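Local structure of carbohydrate kinase, FGGY (3IFR) at residues A[115-120]-A[200-205]; A[314-319]-A[325-330]; A[378-383]-A[417-422]. The protein probably phosphorylates D-xylulose with ATP, acting as a sugar kinase of the FGGY family. All coordinates share one frame; numbering follows the deposited sequence.

Overall arrangement
Contact 1 lies in the N-terminal half of the kinase and contacts 2 and 3 in the C-terminal half, with about 48 Å between the centres of contacts 1 and 2. Contact 3 is a buried helix-helix contact; contact 2 is a surface contact, and contact 1 is partly buried. Contacts 2 and 3 adjoin, their centres about 17 Å apart, and both involve helix 372-397: it carries 378-383 and also packs on Leu315 and Leu327. Apolar carbons carry most of each contact, though a carboxylate oxygen in contact 1 approaches a methyl. In contacts 1 and 3 a glutamate directs its carboxylate to partners elsewhere, whereas contact 2 is mainly leucine and alanine carbon, with Gln326 at its exposed rim.

Contact 1 (A[115-120]-A[200-205]); sequences AELRAE and VALAHI
Glu120 OE2 forms a salt bridge with NH2 of Arg144, on helix 139-149, while lying 3.6 Å from CD2 of Leu202. The same guanidinium gives its NE hydrogen to Leu202 O, so one arginine ties the C-terminal end of helix 111-120 to the backbone carbonyl of Leu202. Across the segments themselves, the two methyls of Leu202 do the touching, CD2 beside the carboxylate oxygen and CD1 against Leu117. The glutamate reaches CD2 by holding CG anti to its backbone nitrogen (chi1 162°) and running extended from there, and its chain passes that of Leu202 in the opposite direction. The other branch of Leu202, CD1, meets CD2 of Leu117 at 4.0 Å, and the two leucine side chains run at a slant to each other. Val121, just after helix 111-120, also touches Leu202. Leu117 is buried one helical turn before Glu120 and also packs on Thr140, Arg144 and Val134. Within the N-terminal FGGY domain the contact joins two segments that are distant in sequence, with helix 139-149 as their common support. Ala201 to His204 make a type I turn in which His204 N bonds to Ala201 O at 2.8 Å. His204 then leaves helical geometry with a positive phi of 63°. Its ring has Leu202 O 3.6 Å above one face, displaced toward the rim. His204 NE2 stays 4.7 Å from Glu120 OE2, too far for a bond, though a protonated ring would probably feel the nearby negative charge. The other ring nitrogen, ND1, is hydrogen-bonded to Glu147 OE2.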
# COMPACT_ATOMS: atom_id res chain seq x y z
N ALA A 115 1.08 5.26 22.95
CA ALA A 115 1.12 4.69 24.30
C ALA A 115 -0.14 5.01 25.17
O ALA A 115 -0.68 4.10 25.81
CB ALA A 115 2.43 5.04 25.00
N GLU A 116 -0.61 6.26 25.17
CA GLU A 116 -1.82 6.60 25.92
C GLU A 116 -3.03 5.87 25.39
O GLU A 116 -3.81 5.31 26.15
CB GLU A 116 -2.12 8.10 25.91
CG GLU A 116 -0.91 8.96 26.04
CD GLU A 116 -1.26 10.41 26.07
OE1 GLU A 116 -1.18 11.07 25.00
OE2 GLU A 116 -1.65 10.91 27.16
N LEU A 117 -3.22 5.93 24.08
CA LEU A 117 -4.35 5.27 23.44
C LEU A 117 -4.35 3.82 23.87
O LEU A 117 -5.36 3.26 24.32
CB LEU A 117 -4.24 5.37 21.91
CG LEU A 117 -4.66 6.74 21.40
CD1 LEU A 117 -4.36 6.90 19.92
CD2 LEU A 117 -6.14 6.97 21.74
N ARG A 118 -3.20 3.20 23.70
CA ARG A 118 -3.04 1.80 24.06
C ARG A 118 -3.37 1.56 25.54
O ARG A 118 -3.95 0.55 25.89
CB ARG A 118 -1.64 1.36 23.70
CG ARG A 118 -1.56 -0.01 23.29
CD ARG A 118 -0.86 -0.11 21.99
NE ARG A 118 0.57 0.04 22.14
CZ ARG A 118 1.41 -0.03 21.11
NH1 ARG A 118 0.94 -0.23 19.89
NH2 ARG A 118 2.72 0.12 21.31
N ALA A 119 -3.03 2.50 26.41
CA ALA A 119 -3.34 2.38 27.83
C ALA A 119 -4.80 2.69 28.16
O ALA A 119 -5.34 2.22 29.17
CB ALA A 119 -2.42 3.28 28.66
N GLU A 120 -5.43 3.47 27.30
CA GLU A 120 -6.79 3.91 27.52
C GLU A 120 -7.89 3.04 26.85
O GLU A 120 -9.04 3.07 27.29
CB GLU A 120 -6.90 5.37 27.12
CG GLU A 120 -8.30 5.90 26.89
CD GLU A 120 -8.25 7.21 26.14
OE1 GLU A 120 -7.13 7.77 26.06
OE2 GLU A 120 -9.29 7.66 25.61
N VAL A 200 -14.62 8.40 16.85
CA VAL A 200 -14.16 9.77 16.69
C VAL A 200 -13.87 10.43 18.05
O VAL A 200 -12.85 11.07 18.23
CB VAL A 200 -15.18 10.59 15.87
CG1 VAL A 200 -14.65 11.97 15.63
CG2 VAL A 200 -15.44 9.90 14.54
N ALA A 201 -14.75 10.22 19.02
CA ALA A 201 -14.51 10.76 20.37
C ALA A 201 -13.11 10.45 20.89
O ALA A 201 -12.54 11.27 21.55
CB ALA A 201 -15.58 10.27 21.38
N LEU A 202 -12.57 9.27 20.62
CA LEU A 202 -11.21 8.95 21.06
C LEU A 202 -10.15 10.00 20.64
O LEU A 202 -9.10 10.13 21.28
CB LEU A 202 -10.77 7.60 20.49
CG LEU A 202 -10.84 6.22 21.17
CD1 LEU A 202 -9.68 5.43 20.65
CD2 LEU A 202 -10.81 6.27 22.70
N ALA A 203 -10.38 10.67 19.52
CA ALA A 203 -9.42 11.61 18.98
C ALA A 203 -9.77 13.01 19.52
O ALA A 203 -9.10 14.00 19.18
CB ALA A 203 -9.47 11.59 17.41
N HIS A 204 -10.83 13.08 20.32
CA HIS A 204 -11.20 14.33 21.01
C HIS A 204 -11.56 15.45 20.03
O HIS A 204 -11.39 16.64 20.35
CB HIS A 204 -10.05 14.83 21.91
CG HIS A 204 -9.60 13.84 22.96
ND1 HIS A 204 -8.35 13.89 23.53
CD2 HIS A 204 -10.24 12.80 23.53
CE1 HIS A 204 -8.22 12.92 24.41
NE2 HIS A 204 -9.35 12.24 24.43
N ILE A 205 -12.00 15.09 18.83
CA ILE A 205 -12.57 16.08 17.93
C ILE A 205 -14.07 15.87 17.92
O ILE A 205 -14.55 14.79 18.26
CB ILE A 205 -12.05 15.96 16.48
CG1 ILE A 205 -12.34 14.56 15.93
CG2 ILE A 205 -10.56 16.18 16.44
CD1 ILE A 205 -11.87 14.29 14.50

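Contact 2 (A[314-319]-A[325-330]); sequences LLAPEA and AQLDAL
Leu327 of helix 322-332 pushes both of its methyls toward the end of the preceding helix. CD1 lies 3.9 Å from the methyl of Ala316 and 4.1 Å from CB of Leu315; CD2 is also 4.1 Å from that CB. Leu315 therefore offers the base of its side chain to the fork of Leu327 rather than its own branches. The fork is placed by a common leucine conformation, CG anti to the carbonyl carbon (chi1 -62°) and CD1 near anti beyond it. Ala316, the first residue to leave helical geometry after helix 305-315, has its CB directed at Leu327, so the turn away from the helix brings a methyl into the contact. Further along the loop, Ala319 CB faces the end of Gln326, whose NE2 is 4.4 Å away. That approach is loose, a methyl near an amide nitrogen. Gln326 gets there by an almost straight run through CG to CD (chi2 -169°) along the exposed edge of the contact. The two segments belong to successive helices, 305-315 and 322-332, joined by a short loop, and the pairing packs this connection against the second helix. Both pack on helix 372-397: Leu315 rests on Arg372 and Leu375, Leu327 on Arg372 and Trp376, and Asp328 OD1 accepts a hydrogen bond from Trp376 NE1.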
# COMPACT_ATOMS: atom_id res chain seq x y z
N LEU A 314 27.26 -4.59 0.56
CA LEU A 314 28.24 -5.30 1.34
C LEU A 314 28.97 -6.36 0.52
O LEU A 314 30.17 -6.50 0.62
CB LEU A 314 27.55 -5.97 2.53
CG LEU A 314 27.12 -5.01 3.64
CD1 LEU A 314 26.54 -5.86 4.72
CD2 LEU A 314 28.29 -4.16 4.15
N LEU A 315 28.22 -7.10 -0.30
CA LEU A 315 28.74 -8.30 -0.96
C LEU A 315 29.36 -8.03 -2.34
O LEU A 315 30.21 -8.77 -2.80
CB LEU A 315 27.63 -9.35 -1.09
CG LEU A 315 27.58 -10.48 -0.05
CD1 LEU A 315 28.00 -10.04 1.33
CD2 LEU A 315 26.22 -11.11 -0.02
N ALA A 316 28.88 -6.98 -3.00
CA ALA A 316 29.33 -6.59 -4.33
C ALA A 316 29.63 -5.10 -4.29
O ALA A 316 29.01 -4.30 -5.00
CB ALA A 316 28.25 -6.89 -5.36
N PRO A 317 30.59 -4.73 -3.44
CA PRO A 317 30.86 -3.32 -3.11
C PRO A 317 31.00 -2.50 -4.38
O PRO A 317 30.27 -1.52 -4.58
CB PRO A 317 32.21 -3.38 -2.39
CG PRO A 317 32.41 -4.79 -1.97
CD PRO A 317 31.55 -5.66 -2.84
N GLU A 318 31.93 -2.89 -5.24
CA GLU A 318 32.15 -2.13 -6.46
C GLU A 318 31.62 -2.90 -7.62
O GLU A 318 32.40 -3.26 -8.51
CB GLU A 318 33.64 -1.90 -6.73
CG GLU A 318 34.53 -1.82 -5.53
CD GLU A 318 35.82 -2.57 -5.77
OE1 GLU A 318 36.17 -3.45 -4.93
OE2 GLU A 318 36.48 -2.32 -6.81
N ALA A 319 30.32 -3.20 -7.62
CA ALA A 319 29.71 -3.92 -8.73
C ALA A 319 28.78 -3.00 -9.51
O ALA A 319 28.39 -3.31 -10.62
CB ALA A 319 28.98 -5.12 -8.24
N ALA A 325 22.43 -8.59 -10.38
CA ALA A 325 22.60 -9.60 -11.40
C ALA A 325 23.75 -10.55 -11.01
O ALA A 325 23.63 -11.78 -11.07
CB ALA A 325 22.85 -8.97 -12.75
N GLN A 326 24.86 -9.97 -10.58
CA GLN A 326 26.05 -10.79 -10.31
C GLN A 326 25.83 -11.76 -9.16
O GLN A 326 26.12 -12.95 -9.29
CB GLN A 326 27.28 -9.91 -10.08
CG GLN A 326 27.82 -9.25 -11.36
CD GLN A 326 29.19 -8.63 -11.14
OE1 GLN A 326 29.94 -9.07 -10.27
NE2 GLN A 326 29.52 -7.57 -11.91
N LEU A 327 25.28 -11.25 -8.05
CA LEU A 327 24.88 -12.09 -6.91
C LEU A 327 23.78 -13.10 -7.19
O LEU A 327 23.78 -14.19 -6.60
CB LEU A 327 24.50 -11.25 -5.71
CG LEU A 327 25.70 -10.43 -5.26
CD1 LEU A 327 25.24 -9.22 -4.44
CD2 LEU A 327 26.69 -11.36 -4.51
N ASP A 328 22.86 -12.75 -8.09
CA ASP A 328 21.77 -13.66 -8.46
C ASP A 328 22.39 -14.87 -9.09
O ASP A 328 22.05 -16.02 -8.75
CB ASP A 328 20.79 -13.00 -9.42
CG ASP A 328 19.63 -12.29 -8.70
OD1 ASP A 328 19.69 -12.21 -7.45
OD2 ASP A 328 18.67 -11.82 -9.37
N ALA A 329 23.35 -14.61 -9.98
CA ALA A 329 24.07 -15.67 -10.67
C ALA A 329 24.80 -16.57 -9.69
O ALA A 329 24.81 -17.79 -9.84
CB ALA A 329 25.06 -15.08 -11.69
N LEU A 330 25.45 -15.98 -8.69
CA LEU A 330 26.18 -16.81 -7.75
C LEU A 330 25.19 -17.69 -7.01
O LEU A 330 25.43 -18.88 -6.87
CB LEU A 330 26.96 -15.96 -6.75
CG LEU A 330 28.44 -15.62 -7.00
CD1 LEU A 330 29.12 -16.53 -8.01
CD2 LEU A 330 28.54 -14.22 -7.42

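Contact 3 (A[378-383]-A[417-422]); sequences ALLEAV and MGIMAD
Helices 372-397 and 414-424 come close at Glu381 and Ile419, whose CA atoms are 6.5 Å apart. Ile419 carries the contact from its side. Its CD1 touches Leu380 at two points, CB at 3.9 Å and CD1 at 4.0 Å, and its CG2 lies 4.0 Å from Glu381 CG. With CG1 anti to the carbonyl carbon (chi1 -75°) and CG2 anti to the backbone nitrogen, the two branches divide between these neighbours, and each side chain crosses that of Ile419 at about a right angle. Glu381 thus contributes only aliphatic carbon here; its OE2 is gripped by Tyr478 OH, Gly337 N and a salt bridge to Arg377 NE, which would probably compensate a buried negative charge. Shortening Ile419 to an alanine would probably open a gap beside Leu380 and take from Glu381 CG the methyl that lies against it. Trp416 NE1 adds a hydrogen bond to Leu380 O. Helix 414-424 is the crossover between parallel strands 403-407 and 428-432, and helix 372-397 leads into the first of them: this beta-alpha-beta arrangement is characteristic of the RNase H-like fold of the actin-like ATPase superfamily, to which FGGY kinases belong.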
# COMPACT_ATOMS: atom_id res chain seq x y z
N ALA A 378 20.56 -17.07 1.05
CA ALA A 378 19.93 -17.18 2.34
C ALA A 378 19.02 -15.99 2.52
O ALA A 378 17.92 -16.13 3.04
CB ALA A 378 20.97 -17.22 3.43
N LEU A 379 19.46 -14.81 2.11
CA LEU A 379 18.61 -13.62 2.25
C LEU A 379 17.41 -13.74 1.33
O LEU A 379 16.29 -13.42 1.73
CB LEU A 379 19.34 -12.30 1.96
CG LEU A 379 18.34 -11.13 2.09
CD1 LEU A 379 17.62 -11.20 3.43
CD2 LEU A 379 18.93 -9.71 1.87
N LEU A 380 17.66 -14.18 0.09
CA LEU A 380 16.58 -14.35 -0.87
C LEU A 380 15.51 -15.29 -0.29
O LEU A 380 14.31 -15.01 -0.35
CB LEU A 380 17.09 -14.91 -2.19
CG LEU A 380 17.88 -13.94 -3.05
CD1 LEU A 380 18.00 -14.43 -4.50
CD2 LEU A 380 17.27 -12.59 -2.99
N GLU A 381 15.98 -16.39 0.29
CA GLU A 381 15.11 -17.42 0.79
C GLU A 381 14.39 -16.94 2.02
O GLU A 381 13.18 -17.19 2.19
CB GLU A 381 15.93 -18.66 1.10
CG GLU A 381 16.46 -19.33 -0.16
CD GLU A 381 17.29 -20.55 0.12
OE1 GLU A 381 17.74 -20.68 1.29
OE2 GLU A 381 17.46 -21.40 -0.81
N ALA A 382 15.11 -16.23 2.90
CA ALA A 382 14.48 -15.66 4.09
C ALA A 382 13.31 -14.71 3.70
O ALA A 382 12.23 -14.78 4.28
CB ALA A 382 15.51 -14.97 5.02
N VAL A 383 13.51 -13.84 2.73
CA VAL A 383 12.43 -12.94 2.37
C VAL A 383 11.24 -13.74 1.91
O VAL A 383 10.12 -13.47 2.33
CB VAL A 383 12.86 -11.88 1.33
CG1 VAL A 383 11.65 -11.24 0.63
CG2 VAL A 383 13.68 -10.84 2.01
N MSE A 417 12.34 -15.29 -7.90
CA MSE A 417 10.98 -15.75 -8.15
C MSE A 417 10.88 -17.29 -8.18
O MSE A 417 9.92 -17.86 -7.68
CB MSE A 417 10.44 -15.12 -9.43
CG MSE A 417 10.37 -13.62 -9.38
SE MSE A 417 9.21 -12.91 -7.91
CE MSE A 417 10.58 -12.78 -6.48
N GLY A 418 11.87 -17.96 -8.76
CA GLY A 418 11.95 -19.41 -8.67
C GLY A 418 11.96 -19.79 -7.21
O GLY A 418 11.21 -20.66 -6.76
N ILE A 419 12.77 -19.08 -6.43
CA ILE A 419 12.82 -19.37 -5.00
C ILE A 419 11.46 -19.15 -4.36
O ILE A 419 10.99 -19.96 -3.57
CB ILE A 419 13.91 -18.53 -4.31
CG1 ILE A 419 15.30 -19.10 -4.64
CG2 ILE A 419 13.64 -18.36 -2.76
CD1 ILE A 419 16.40 -18.11 -4.37
N MSE A 420 10.82 -18.03 -4.68
CA MSE A 420 9.51 -17.74 -4.09
C MSE A 420 8.51 -18.86 -4.36
O MSE A 420 7.81 -19.30 -3.44
CB MSE A 420 8.95 -16.45 -4.65
CG MSE A 420 7.59 -16.06 -4.06
SE MSE A 420 7.82 -15.38 -2.21
CE MSE A 420 6.93 -16.88 -1.22
N ALA A 421 8.42 -19.31 -5.62
CA ALA A 421 7.48 -20.33 -5.99
C ALA A 421 7.79 -21.65 -5.31
O ALA A 421 6.87 -22.32 -4.83
CB ALA A 421 7.43 -20.49 -7.48
N ASP A 422 9.08 -22.02 -5.29
CA ASP A 422 9.48 -23.29 -4.66
C ASP A 422 9.21 -23.30 -3.15
O ASP A 422 9.08 -24.38 -2.52
CB ASP A 422 10.96 -23.61 -4.88
CG ASP A 422 11.28 -24.04 -6.30
OD1 ASP A 422 10.35 -24.46 -7.02
OD2 ASP A 422 12.48 -23.94 -6.69